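Local coordinates for proline iminopeptidase-related protein (Thermus thermophilus, PDB 2YYS) that is of unproven function but, as a member of the S33 family with an alpha/beta-hydrolase fold, is probably a peptidase, at residues M1-G6 / E18-V23; E14-D19 / Y57-G62; P26-L31 / E51-V56; F97-H102 / P117-A122; G121-A126 / E271-L276. All blocks are in the same frame, centred on the assembly; numbering follows the deposited sequence.

Contact 1: residues M1-G6 / E18-V23; sequences MREEIG and EDVGPV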
# COMPACT_ATOMS: atom_id res chain seq x y z
N MET A 1 22.04 3.27 -14.37
CA MET A 1 21.37 2.69 -13.17
C MET A 1 20.94 1.27 -13.51
O MET A 1 20.42 1.01 -14.60
CB MET A 1 20.14 3.52 -12.83
CG MET A 1 19.32 2.97 -11.65
SD MET A 1 17.57 3.32 -11.86
CE MET A 1 17.38 4.73 -10.76
N ARG A 2 21.16 0.36 -12.56
CA ARG A 2 20.73 -1.01 -12.73
C ARG A 2 19.20 -1.12 -12.65
O ARG A 2 18.56 -0.58 -11.76
CB ARG A 2 21.39 -1.88 -11.66
CG ARG A 2 21.03 -3.34 -11.73
CD ARG A 2 21.62 -4.14 -10.61
NE ARG A 2 20.89 -5.38 -10.44
CZ ARG A 2 19.81 -5.56 -9.68
NH1 ARG A 2 19.29 -4.59 -8.95
NH2 ARG A 2 19.26 -6.77 -9.66
N GLU A 3 18.63 -1.83 -13.61
CA GLU A 3 17.20 -2.07 -13.68
C GLU A 3 16.92 -3.39 -14.39
O GLU A 3 17.21 -3.53 -15.58
CB GLU A 3 16.51 -0.91 -14.40
CG GLU A 3 15.00 -1.07 -14.50
CD GLU A 3 14.33 0.05 -15.28
OE1 GLU A 3 14.85 0.43 -16.34
OE2 GLU A 3 13.28 0.52 -14.84
N GLU A 4 16.36 -4.35 -13.66
CA GLU A 4 16.06 -5.68 -14.18
C GLU A 4 14.57 -5.91 -14.04
O GLU A 4 14.04 -5.98 -12.93
CB GLU A 4 16.82 -6.77 -13.42
CG GLU A 4 18.33 -6.64 -13.47
CD GLU A 4 18.87 -6.65 -14.89
OE1 GLU A 4 18.33 -7.42 -15.73
OE2 GLU A 4 19.82 -5.87 -15.17
N ILE A 5 13.91 -6.00 -15.19
CA ILE A 5 12.48 -6.15 -15.28
C ILE A 5 12.18 -7.53 -15.90
O ILE A 5 12.75 -7.90 -16.93
CB ILE A 5 11.89 -5.03 -16.14
CG1 ILE A 5 12.21 -3.66 -15.51
CG2 ILE A 5 10.40 -5.25 -16.34
CD1 ILE A 5 11.72 -2.44 -16.28
N GLY A 6 11.29 -8.27 -15.26
CA GLY A 6 10.84 -9.55 -15.80
C GLY A 6 9.70 -10.15 -15.00
O GLY A 6 9.18 -9.55 -14.06
N GLU A 18 10.17 -5.17 -11.03
CA GLU A 18 11.19 -4.19 -11.42
C GLU A 18 12.17 -4.08 -10.26
O GLU A 18 11.87 -3.51 -9.21
CB GLU A 18 10.57 -2.83 -11.73
CG GLU A 18 9.42 -2.90 -12.74
CD GLU A 18 8.73 -1.56 -12.96
OE1 GLU A 18 8.84 -0.68 -12.09
OE2 GLU A 18 8.05 -1.39 -14.00
N ASP A 19 13.34 -4.66 -10.48
CA ASP A 19 14.41 -4.75 -9.52
C ASP A 19 15.41 -3.67 -9.88
O ASP A 19 16.16 -3.79 -10.85
CB ASP A 19 15.00 -6.16 -9.63
CG ASP A 19 16.14 -6.41 -8.69
OD1 ASP A 19 16.52 -5.53 -7.89
OD2 ASP A 19 16.74 -7.51 -8.70
N VAL A 20 15.44 -2.61 -9.08
CA VAL A 20 16.09 -1.36 -9.45
C VAL A 20 17.13 -0.92 -8.43
O VAL A 20 16.90 -1.02 -7.23
CB VAL A 20 15.01 -0.26 -9.56
CG1 VAL A 20 15.60 1.07 -9.85
CG2 VAL A 20 14.01 -0.64 -10.65
N GLY A 21 18.26 -0.40 -8.90
CA GLY A 21 19.31 0.09 -8.02
C GLY A 21 20.43 -0.92 -7.78
O GLY A 21 20.37 -2.04 -8.27
N PRO A 22 21.46 -0.51 -7.03
CA PRO A 22 22.64 -1.36 -6.81
C PRO A 22 22.26 -2.72 -6.23
O PRO A 22 21.52 -2.78 -5.26
CB PRO A 22 23.51 -0.56 -5.82
CG PRO A 22 22.81 0.71 -5.53
CD PRO A 22 21.56 0.79 -6.35
N VAL A 23 22.76 -3.79 -6.84
CA VAL A 23 22.36 -5.15 -6.46
C VAL A 23 22.75 -5.51 -5.02
O VAL A 23 22.11 -6.34 -4.39
CB VAL A 23 22.93 -6.20 -7.47
CG1 VAL A 23 24.46 -6.38 -7.32
CG2 VAL A 23 22.21 -7.51 -7.32

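Contact 2: residues E14-D19 / Y57-G62; sequences ELYVED and YFDQRG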
# COMPACT_ATOMS: atom_id res chain seq x y z
N GLU A 14 3.22 -15.86 -11.21
CA GLU A 14 4.38 -15.16 -11.76
C GLU A 14 4.14 -13.67 -11.62
O GLU A 14 3.13 -13.15 -12.09
CB GLU A 14 4.63 -15.51 -13.24
CG GLU A 14 5.05 -16.95 -13.42
CD GLU A 14 5.78 -17.23 -14.72
OE1 GLU A 14 6.63 -16.43 -15.14
OE2 GLU A 14 5.51 -18.29 -15.31
N LEU A 15 5.08 -13.01 -10.96
CA LEU A 15 4.97 -11.60 -10.63
C LEU A 15 5.77 -10.73 -11.59
O LEU A 15 6.91 -11.04 -11.94
CB LEU A 15 5.46 -11.37 -9.20
CG LEU A 15 4.86 -12.25 -8.10
CD1 LEU A 15 5.49 -11.92 -6.76
CD2 LEU A 15 3.37 -12.10 -8.01
N TYR A 16 5.16 -9.63 -12.02
CA TYR A 16 5.88 -8.56 -12.70
C TYR A 16 6.76 -7.85 -11.68
O TYR A 16 6.27 -7.32 -10.68
CB TYR A 16 4.90 -7.59 -13.37
CG TYR A 16 5.62 -6.43 -13.98
CD1 TYR A 16 6.15 -6.52 -15.28
CD2 TYR A 16 5.78 -5.25 -13.27
CE1 TYR A 16 6.83 -5.43 -15.83
CE2 TYR A 16 6.46 -4.20 -13.80
CZ TYR A 16 6.98 -4.27 -15.08
OH TYR A 16 7.67 -3.18 -15.58
N VAL A 17 8.07 -7.83 -11.93
CA VAL A 17 9.05 -7.31 -11.00
C VAL A 17 9.94 -6.30 -11.69
O VAL A 17 10.39 -6.53 -12.82
CB VAL A 17 9.91 -8.46 -10.42
CG1 VAL A 17 11.02 -7.93 -9.54
CG2 VAL A 17 9.04 -9.43 -9.62
N GLU A 18 10.17 -5.17 -11.03
CA GLU A 18 11.19 -4.19 -11.42
C GLU A 18 12.17 -4.08 -10.26
O GLU A 18 11.87 -3.51 -9.21
CB GLU A 18 10.57 -2.83 -11.73
CG GLU A 18 9.42 -2.90 -12.74
CD GLU A 18 8.73 -1.56 -12.96
OE1 GLU A 18 8.84 -0.68 -12.09
OE2 GLU A 18 8.05 -1.39 -14.00
N ASP A 19 13.34 -4.66 -10.48
CA ASP A 19 14.41 -4.75 -9.52
C ASP A 19 15.41 -3.67 -9.88
O ASP A 19 16.16 -3.79 -10.85
CB ASP A 19 15.00 -6.16 -9.63
CG ASP A 19 16.14 -6.41 -8.69
OD1 ASP A 19 16.52 -5.53 -7.89
OD2 ASP A 19 16.74 -7.51 -8.70
N TYR A 57 10.13 -3.10 -6.94
CA TYR A 57 8.74 -2.79 -7.22
C TYR A 57 8.15 -4.03 -7.86
O TYR A 57 8.76 -4.64 -8.73
CB TYR A 57 8.59 -1.59 -8.17
CG TYR A 57 9.34 -0.34 -7.75
CD1 TYR A 57 8.75 0.61 -6.93
CD2 TYR A 57 10.63 -0.10 -8.20
CE1 TYR A 57 9.44 1.76 -6.56
CE2 TYR A 57 11.32 1.03 -7.83
CZ TYR A 57 10.73 1.97 -7.01
OH TYR A 57 11.43 3.10 -6.64
N PHE A 58 6.98 -4.45 -7.40
CA PHE A 58 6.30 -5.55 -8.04
C PHE A 58 4.80 -5.42 -7.98
O PHE A 58 4.25 -4.73 -7.11
CB PHE A 58 6.78 -6.91 -7.49
CG PHE A 58 6.34 -7.21 -6.08
CD1 PHE A 58 5.31 -8.10 -5.85
CD2 PHE A 58 7.02 -6.68 -4.99
CE1 PHE A 58 4.92 -8.41 -4.56
CE2 PHE A 58 6.63 -6.99 -3.69
CZ PHE A 58 5.59 -7.85 -3.47
N ASP A 59 4.15 -6.04 -8.95
CA ASP A 59 2.72 -6.16 -8.95
C ASP A 59 2.38 -7.51 -8.33
O ASP A 59 2.97 -8.53 -8.69
CB ASP A 59 2.16 -6.08 -10.37
CG ASP A 59 2.29 -4.71 -10.99
OD1 ASP A 59 2.88 -3.80 -10.36
OD2 ASP A 59 1.84 -4.47 -12.13
N GLN A 60 1.41 -7.49 -7.44
CA GLN A 60 1.03 -8.66 -6.67
C GLN A 60 0.35 -9.69 -7.58
O GLN A 60 0.03 -9.42 -8.75
CB GLN A 60 0.14 -8.24 -5.49
CG GLN A 60 0.94 -7.55 -4.37
CD GLN A 60 0.14 -6.49 -3.61
OE1 GLN A 60 -1.06 -6.64 -3.41
NE2 GLN A 60 0.82 -5.42 -3.17
N ARG A 61 0.18 -10.87 -7.02
CA ARG A 61 -0.26 -12.03 -7.77
C ARG A 61 -1.56 -11.70 -8.49
O ARG A 61 -2.48 -11.12 -7.91
CB ARG A 61 -0.41 -13.25 -6.86
CG ARG A 61 -1.43 -13.08 -5.73
CD ARG A 61 -1.86 -14.38 -5.11
NE ARG A 61 -0.70 -15.21 -4.77
CZ ARG A 61 -0.74 -16.52 -4.51
NH1 ARG A 61 0.38 -17.16 -4.20
NH2 ARG A 61 -1.89 -17.18 -4.54
N GLY A 62 -1.59 -12.01 -9.79
CA GLY A 62 -2.76 -11.81 -10.61
C GLY A 62 -3.12 -10.37 -10.91
O GLY A 62 -4.07 -10.11 -11.65
O HOH W 1 0.63 -13.54 -11.20

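Contact 3: residues P26-L31 / E51-V56; sequences PALFVL and EGFRVV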
# COMPACT_ATOMS: atom_id res chain seq x y z
N PRO A 26 21.20 -1.73 0.18
CA PRO A 26 20.15 -2.11 1.14
C PRO A 26 18.81 -2.23 0.44
O PRO A 26 18.49 -1.37 -0.35
CB PRO A 26 20.14 -0.96 2.15
CG PRO A 26 20.80 0.18 1.46
CD PRO A 26 21.76 -0.40 0.46
N ALA A 27 18.06 -3.29 0.72
CA ALA A 27 16.91 -3.66 -0.08
C ALA A 27 15.59 -3.19 0.53
O ALA A 27 15.39 -3.28 1.74
CB ALA A 27 16.90 -5.15 -0.27
N LEU A 28 14.70 -2.69 -0.34
CA LEU A 28 13.31 -2.36 0.01
C LEU A 28 12.37 -3.02 -0.95
O LEU A 28 12.59 -2.96 -2.16
CB LEU A 28 13.09 -0.84 -0.08
CG LEU A 28 13.97 -0.03 0.85
CD1 LEU A 28 13.90 1.44 0.52
CD2 LEU A 28 13.56 -0.28 2.30
N PHE A 29 11.32 -3.64 -0.41
CA PHE A 29 10.24 -4.19 -1.21
C PHE A 29 9.03 -3.27 -1.13
O PHE A 29 8.69 -2.78 -0.05
CB PHE A 29 9.91 -5.60 -0.73
CG PHE A 29 10.89 -6.63 -1.21
CD1 PHE A 29 10.54 -7.56 -2.15
CD2 PHE A 29 12.20 -6.61 -0.76
CE1 PHE A 29 11.46 -8.49 -2.61
CE2 PHE A 29 13.12 -7.53 -1.22
CZ PHE A 29 12.75 -8.46 -2.15
N VAL A 30 8.38 -3.04 -2.27
CA VAL A 30 7.27 -2.11 -2.35
C VAL A 30 5.97 -2.89 -2.45
O VAL A 30 5.83 -3.76 -3.30
CB VAL A 30 7.43 -1.15 -3.53
CG1 VAL A 30 6.26 -0.16 -3.63
CG2 VAL A 30 8.72 -0.40 -3.39
N LEU A 31 5.05 -2.58 -1.54
CA LEU A 31 3.75 -3.24 -1.49
C LEU A 31 2.65 -2.24 -1.86
O LEU A 31 2.26 -1.38 -1.05
CB LEU A 31 3.54 -3.83 -0.09
CG LEU A 31 4.40 -5.07 0.21
CD1 LEU A 31 4.42 -5.39 1.70
CD2 LEU A 31 3.91 -6.27 -0.59
N GLU A 51 17.50 6.43 -4.49
CA GLU A 51 18.76 6.07 -5.13
C GLU A 51 19.70 5.54 -4.04
O GLU A 51 19.64 5.98 -2.90
CB GLU A 51 19.35 7.26 -5.89
CG GLU A 51 18.64 7.49 -7.23
CD GLU A 51 18.99 8.81 -7.90
OE1 GLU A 51 20.08 9.37 -7.59
OE2 GLU A 51 18.19 9.30 -8.73
N GLY A 52 20.50 4.54 -4.37
CA GLY A 52 21.28 3.88 -3.32
C GLY A 52 20.49 2.92 -2.43
O GLY A 52 21.02 2.41 -1.43
N PHE A 53 19.22 2.66 -2.76
CA PHE A 53 18.57 1.46 -2.28
C PHE A 53 18.42 0.52 -3.47
O PHE A 53 18.35 0.96 -4.61
CB PHE A 53 17.19 1.74 -1.70
CG PHE A 53 17.21 2.37 -0.34
CD1 PHE A 53 17.26 1.59 0.81
CD2 PHE A 53 17.13 3.75 -0.20
CE1 PHE A 53 17.24 2.17 2.07
CE2 PHE A 53 17.12 4.34 1.06
CZ PHE A 53 17.17 3.55 2.20
N ARG A 54 18.41 -0.77 -3.20
CA ARG A 54 17.89 -1.74 -4.14
C ARG A 54 16.40 -1.82 -3.88
O ARG A 54 15.97 -2.28 -2.82
CB ARG A 54 18.54 -3.09 -3.93
CG ARG A 54 18.07 -4.15 -4.90
CD ARG A 54 18.72 -5.46 -4.68
NE ARG A 54 18.28 -6.47 -5.61
CZ ARG A 54 18.65 -7.73 -5.58
NH1 ARG A 54 19.50 -8.16 -4.65
NH2 ARG A 54 18.20 -8.58 -6.48
N VAL A 55 15.60 -1.38 -4.85
CA VAL A 55 14.17 -1.32 -4.68
C VAL A 55 13.49 -2.33 -5.62
O VAL A 55 13.69 -2.31 -6.84
CB VAL A 55 13.63 0.08 -4.97
CG1 VAL A 55 12.18 0.18 -4.56
CG2 VAL A 55 14.45 1.12 -4.27
N VAL A 56 12.67 -3.18 -5.03
CA VAL A 56 11.95 -4.19 -5.77
C VAL A 56 10.49 -3.74 -5.83
O VAL A 56 9.72 -3.91 -4.86
CB VAL A 56 12.10 -5.56 -5.09
CG1 VAL A 56 11.40 -6.64 -5.89
CG2 VAL A 56 13.56 -5.90 -4.94

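Contact 4: residues F97-H102 / P117-A122; sequences FGLLAH and PQAEGA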
# COMPACT_ATOMS: atom_id res chain seq x y z
N PHE A 97 15.49 -7.13 4.31
CA PHE A 97 14.94 -6.03 3.53
C PHE A 97 13.97 -5.20 4.37
O PHE A 97 13.40 -5.72 5.31
CB PHE A 97 14.19 -6.58 2.32
CG PHE A 97 13.17 -7.62 2.67
CD1 PHE A 97 11.89 -7.24 3.05
CD2 PHE A 97 13.49 -8.97 2.65
CE1 PHE A 97 10.95 -8.18 3.38
CE2 PHE A 97 12.55 -9.92 2.97
CZ PHE A 97 11.28 -9.53 3.36
N GLY A 98 13.82 -3.93 4.03
CA GLY A 98 12.71 -3.12 4.53
C GLY A 98 11.51 -3.13 3.59
O GLY A 98 11.55 -3.71 2.50
N LEU A 99 10.45 -2.48 4.04
CA LEU A 99 9.21 -2.43 3.29
C LEU A 99 8.72 -0.99 3.14
O LEU A 99 8.80 -0.20 4.08
CB LEU A 99 8.14 -3.23 4.02
CG LEU A 99 8.43 -4.72 4.17
CD1 LEU A 99 7.64 -5.31 5.31
CD2 LEU A 99 8.09 -5.46 2.90
N LEU A 100 8.20 -0.69 1.96
CA LEU A 100 7.41 0.51 1.69
C LEU A 100 6.04 0.03 1.27
O LEU A 100 5.93 -0.73 0.32
CB LEU A 100 8.03 1.33 0.57
CG LEU A 100 9.50 1.68 0.64
CD1 LEU A 100 9.90 2.45 -0.62
CD2 LEU A 100 9.83 2.50 1.88
N ALA A 101 4.99 0.49 1.96
CA ALA A 101 3.62 0.09 1.67
C ALA A 101 2.71 1.29 1.44
O ALA A 101 2.95 2.37 1.98
CB ALA A 101 3.07 -0.74 2.82
N HIS A 102 1.65 1.08 0.67
CA HIS A 102 0.65 2.10 0.42
C HIS A 102 -0.75 1.49 0.49
O HIS A 102 -1.01 0.44 -0.09
CB HIS A 102 0.89 2.74 -0.95
CG HIS A 102 -0.06 3.86 -1.26
ND1 HIS A 102 -0.91 3.83 -2.34
CD2 HIS A 102 -0.28 5.04 -0.63
CE1 HIS A 102 -1.62 4.95 -2.36
NE2 HIS A 102 -1.25 5.70 -1.35
N PRO A 117 11.27 -12.23 10.57
CA PRO A 117 12.33 -11.38 11.14
C PRO A 117 13.32 -10.85 10.09
O PRO A 117 14.06 -9.91 10.36
CB PRO A 117 13.00 -12.30 12.18
CG PRO A 117 12.73 -13.67 11.72
CD PRO A 117 11.40 -13.63 11.00
N GLN A 118 13.28 -11.43 8.89
CA GLN A 118 14.02 -10.92 7.73
C GLN A 118 13.59 -9.50 7.34
O GLN A 118 14.39 -8.76 6.78
CB GLN A 118 13.80 -11.82 6.50
CG GLN A 118 14.33 -13.23 6.63
CD GLN A 118 13.26 -14.22 7.06
OE1 GLN A 118 12.42 -13.91 7.90
NE2 GLN A 118 13.30 -15.41 6.49
N ALA A 119 12.34 -9.16 7.60
CA ALA A 119 11.85 -7.80 7.38
C ALA A 119 12.36 -6.87 8.49
O ALA A 119 12.06 -7.08 9.64
CB ALA A 119 10.36 -7.79 7.33
N GLU A 120 13.10 -5.84 8.12
CA GLU A 120 13.87 -5.03 9.07
C GLU A 120 13.17 -3.75 9.50
O GLU A 120 13.56 -3.11 10.48
CB GLU A 120 15.22 -4.69 8.46
CG GLU A 120 16.07 -5.91 8.14
CD GLU A 120 17.45 -5.53 7.64
OE1 GLU A 120 17.54 -4.88 6.58
OE2 GLU A 120 18.46 -5.88 8.30
N GLY A 121 12.12 -3.37 8.78
CA GLY A 121 11.37 -2.17 9.07
C GLY A 121 10.37 -1.82 7.97
O GLY A 121 10.28 -2.52 6.97
N ALA A 122 9.61 -0.75 8.16
CA ALA A 122 8.64 -0.35 7.15
C ALA A 122 8.25 1.10 7.23
O ALA A 122 8.29 1.72 8.30
CB ALA A 122 7.39 -1.24 7.21

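Contact 5: residues G121-A126 / E271-L276; sequences GAILLA and EALAAL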
# COMPACT_ATOMS: atom_id res chain seq x y z
N GLY A 121 12.12 -3.37 8.78
CA GLY A 121 11.37 -2.17 9.07
C GLY A 121 10.37 -1.82 7.97
O GLY A 121 10.28 -2.52 6.97
N ALA A 122 9.61 -0.75 8.16
CA ALA A 122 8.64 -0.35 7.15
C ALA A 122 8.25 1.10 7.23
O ALA A 122 8.29 1.72 8.30
CB ALA A 122 7.39 -1.24 7.21
N ILE A 123 7.90 1.65 6.08
CA ILE A 123 7.23 2.93 5.98
C ILE A 123 5.86 2.63 5.40
O ILE A 123 5.74 2.08 4.29
CB ILE A 123 8.04 3.91 5.10
CG1 ILE A 123 9.41 4.14 5.72
CG2 ILE A 123 7.29 5.23 4.97
CD1 ILE A 123 10.40 4.96 4.87
N LEU A 124 4.83 2.96 6.17
CA LEU A 124 3.44 2.81 5.77
C LEU A 124 2.89 4.15 5.29
O LEU A 124 2.73 5.10 6.06
CB LEU A 124 2.61 2.30 6.95
CG LEU A 124 3.19 1.14 7.77
CD1 LEU A 124 2.24 0.75 8.93
CD2 LEU A 124 3.45 -0.06 6.90
N LEU A 125 2.61 4.22 3.99
CA LEU A 125 2.01 5.39 3.39
C LEU A 125 0.51 5.18 3.32
O LEU A 125 0.05 4.22 2.71
CB LEU A 125 2.56 5.63 1.99
CG LEU A 125 4.08 5.59 1.85
CD1 LEU A 125 4.46 5.68 0.38
CD2 LEU A 125 4.74 6.71 2.62
N ALA A 126 -0.25 6.10 3.90
CA ALA A 126 -1.70 6.06 3.79
C ALA A 126 -2.24 4.66 4.10
O ALA A 126 -2.97 4.07 3.30
CB ALA A 126 -2.11 6.48 2.40
N GLU A 271 12.99 11.81 6.09
CA GLU A 271 13.10 11.59 7.52
C GLU A 271 12.78 10.11 7.84
O GLU A 271 13.51 9.47 8.59
CB GLU A 271 12.17 12.55 8.28
CG GLU A 271 12.03 12.28 9.77
CD GLU A 271 11.09 13.26 10.48
OE1 GLU A 271 9.99 13.56 9.94
OE2 GLU A 271 11.44 13.72 11.58
N ALA A 272 11.69 9.59 7.27
CA ALA A 272 11.29 8.19 7.49
C ALA A 272 12.38 7.20 7.04
O ALA A 272 12.68 6.24 7.74
CB ALA A 272 9.98 7.90 6.76
N LEU A 273 12.96 7.44 5.87
CA LEU A 273 14.02 6.58 5.35
C LEU A 273 15.24 6.57 6.26
O LEU A 273 15.80 5.52 6.53
CB LEU A 273 14.45 7.00 3.95
CG LEU A 273 13.45 6.76 2.83
CD1 LEU A 273 13.89 7.57 1.63
CD2 LEU A 273 13.33 5.28 2.48
N ALA A 274 15.65 7.75 6.71
CA ALA A 274 16.80 7.89 7.61
C ALA A 274 16.56 7.15 8.93
O ALA A 274 17.48 6.55 9.47
CB ALA A 274 17.11 9.38 7.88
N ALA A 275 15.32 7.16 9.41
CA ALA A 275 14.95 6.49 10.65
C ALA A 275 14.94 4.96 10.56
O ALA A 275 14.79 4.29 11.57
CB ALA A 275 13.59 6.98 11.13
N LEU A 276 15.09 4.41 9.35
CA LEU A 276 15.12 2.96 9.17
C LEU A 276 16.44 2.37 9.66
O LEU A 276 16.57 1.16 9.77
CB LEU A 276 14.89 2.59 7.70
CG LEU A 276 13.47 2.76 7.14
CD1 LEU A 276 13.46 2.36 5.68
CD2 LEU A 276 12.41 1.95 7.90

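Contact 1: residues M1-G6 / E18-V23
The N-terminal beta hairpin, made of strands 3-9 and 14-20, starts and finishes here, at one margin of the central sheet of the alpha/beta-hydrolase fold. The strands run antiparallel, their short axes 4.7 Å apart. Glu4 and Asp19 form the hydrogen-bonded pair, with Glu4 N to Asp19 O at 2.9 Å and Asp19 N to Glu4 O equally long; Glu3-Val20 and Ile5-Glu18 flank it as non-hydrogen-bonded pairs whose side chains lie alongside one another on the other face. Beyond the strand, Gly21 N still donates to Arg2 O. Arg2 adds a side-chain tie to the backbone bonds. With CG anti to the backbone N and the chain extended to NE, its guanidinium reaches back to Asp19 end-on. Arg2 NH2 lies 2.8 Å from Asp19 OD2, and Arg2 NH1 bonds to Asp19 OD1. Both oxygens are met from above the carboxylate, whose plane stands 76° from the guanidinium. Asp19 OD2 also pairs with Arg54, so the buried carboxylate, shared by two arginines, is probably held ionised. Arg2 NH1 makes a second bond, 2.9 Å, to Gly21 O in the carbonyl plane, while Val23 CB sits 3.7 Å from Arg2 NE, over one guanidinium face.

Contact 2: residues E14-D19 / Y57-G62
Leu15 spreads its two methyls over the point where strand 54-58 passes into a loop. Leu15 CD1 lies alongside the Phe58 ring, 3.9 Å from Phe58 CD1, and Leu15 CD2 presses on the backbone beyond it, 3.6 Å from Arg61 N. An alanine here removes both methyls, and would probably leave the Phe58 ring and the Arg61 backbone less well packed. Phe58 carries its CG in the crowded position between backbone N and carbonyl carbon (chi1 71°), its CB 4.0 Å from Val17 CG2; Leu88 of helix 78-91 packs against both Val17 and Phe58.

The face that carries Glu18 and Tyr57 is more polar. Tyr16 swings its ring over to Glu18, two residues along the same strand, and Tyr16 OH donates a very short bond of 2.4 Å to the anti lone pair of Glu18 OE2. Such closeness would be expected to polarise the phenol. Glu18 OE1 is held by Arg43, and Asp59, beside the Tyr16 ring, is paired with Arg65. The backbones join at Glu18 and Tyr57, Glu18 N to Tyr57 O being short and nearly straight (2.7 Å, 176°), and at Asp59 N to Tyr16 O. Where the chains part, a water takes over, donating to Glu14 O and accepting from Gly62 N. Strand 14-20 thus runs antiparallel to strand 54-58, the first of the parallel strands in sheet order, an antiparallel second strand being characteristic of the alpha/beta-hydrolase sheet.

Contact 3: residues P26-L31 / E51-V56
Two phenylalanine rings, one on each face of the sheet, take a branched side chain over a face. Leu28 CD1 sits over the Phe53 ring in a CH-pi contact, 3.6 Å from the centroid and 23° off the normal, and Pro26 O lies at the edge of that ring, 3.4 Å from Phe53 CD1. On the other side, Val56 lies alongside Phe29 with its CB over the Phe29 face, while Phe97 of the next strand meets Phe29 obliquely and helix 78-91 covers it. The pairing is that of a beta-alpha-beta crossover, strand 27-31, helix 40-46, strand 54-58, within the parallel part of the alpha/beta-hydrolase sheet. The rungs alternate in direction: Arg54 N donates to Pro26 O, Leu28 N to Arg54 O at 2.8 Å, Val56 N to Leu28 O and Val30 N to Val56 O. The two middle bonds run nearly along the C=O axis, whereas the outer two have their donors above the carbonyl plane. Arg54 extends fully, all four torsions anti, toward Asp19 in the hairpin. On the Leu28 face, the last touch is methyl to methyl, Val30 CG2 lying 3.7 Å from Val55 CG1.

Contact 4: residues F97-H102 / P117-A122
Phe97 holds CG in the crowded position between its backbone N and carbonyl carbon (chi1 53°), which stands the ring beside the incoming strand, one face toward Gln118 O and Ala119 CA. Phe97 CE1 comes 4.0 Å from Ala119 CB. Leu99 instead has CG anti to its carbonyl carbon (chi1 -62°), on the same face, and Leu99 CD1 also comes near Ala119 CB, at 4.2 Å. Both strands belong to a beta-alpha-beta crossover, strand 97-102, helix 105-115, strand 119-125, at the heart of the alpha/beta-hydrolase sheet, and Val112 of that helix packs on Leu99 and Ala119.

The register is broken by a beta bulge: Phe97 pairs with Ala119 but Leu99 with Ala122, leaving Glu120 and Gly121 to face the single residue Gly98. Ahead of the bulge, Phe97 N donates to Gln118 O and Glu120 N to Phe97 O, 3.2 and 2.8 Å long. After it, Leu99 N reaches Gly121 O at 2.9 Å, more bent than the others at 137°. Gly98 CA lies 3.5 Å from Gly121 O where two glycines meet at the bulge. Beyond it the backbones draw close, Ala122 CA lying 3.1 Å from Leu99 O in a CA-H...O contact, and the side chains meet through Leu99 CB and Ala122 CB, 3.8 Å apart.

Contact 5: residues G121-A126 / E271-L276
The close packing gathers at a single methyl, whereas toward Leu276 the contact loosens and begins to meet solvent. Ile123 sets CG1 anti to its carbonyl carbon and continues extended (chi2 172°), so that CD1 is driven into the helix surface. There Ile123 CD1 meets Ala272 CB at 3.5 Å, and the small alanine lets the tip settle against the backbone as well, with Leu273 N at 3.7 Å from Ile123 CD1. Leu273 CD2 closes on Ile123 CD1 at 3.8 Å. An alanine in place of Ile123 removes CD1 with its contacts to Ala272, Leu273 and Leu276, and would probably loosen the packing of the helix on this strand. On the looser side, Leu276, partly exposed, brings CD1 only to 4.1 Å from Ile123 CD1 and lays CD2 over the backbone, 3.9 Å from Ala122 N. Gly121 suits this cover, since a CB there would come tight against Leu276 CD2. Leu276 N bonds back to Leu273 O at 3.1 Å. The join is wholly apolar, one of the helix-on-sheet packings that make up the alpha/beta-hydrolase sandwich. Helix 262-274 covers this face of strand 119-125 and leans also on Tyr222 of strand 221-226, whereas Ala122 and Leu124 point to the other face, against helix 105-115.

From the N terminus, contact 1 closes the first hairpin. Contact 2 then returns strand 54-58 to the second hairpin strand, sharing Glu18 and Asp19 with contact 1, and the loop it closes encloses contact 3, where strands 27-31 and 54-58 pair after their crossover. Arg54 of contact 3 bridges to Asp19, tying the hairpin to the parallel strands. Further along, contact 4 closes the next crossover, and its strand 97-102 hydrogen-bonds to strand 27-31 of contact 3. Contact 5 starts on Gly121 and Ala122, where contact 4 ends, and spans 144 residues to bring the late helix 262-274 onto the sheet, where Leu273 and Leu276 also touch contact 3.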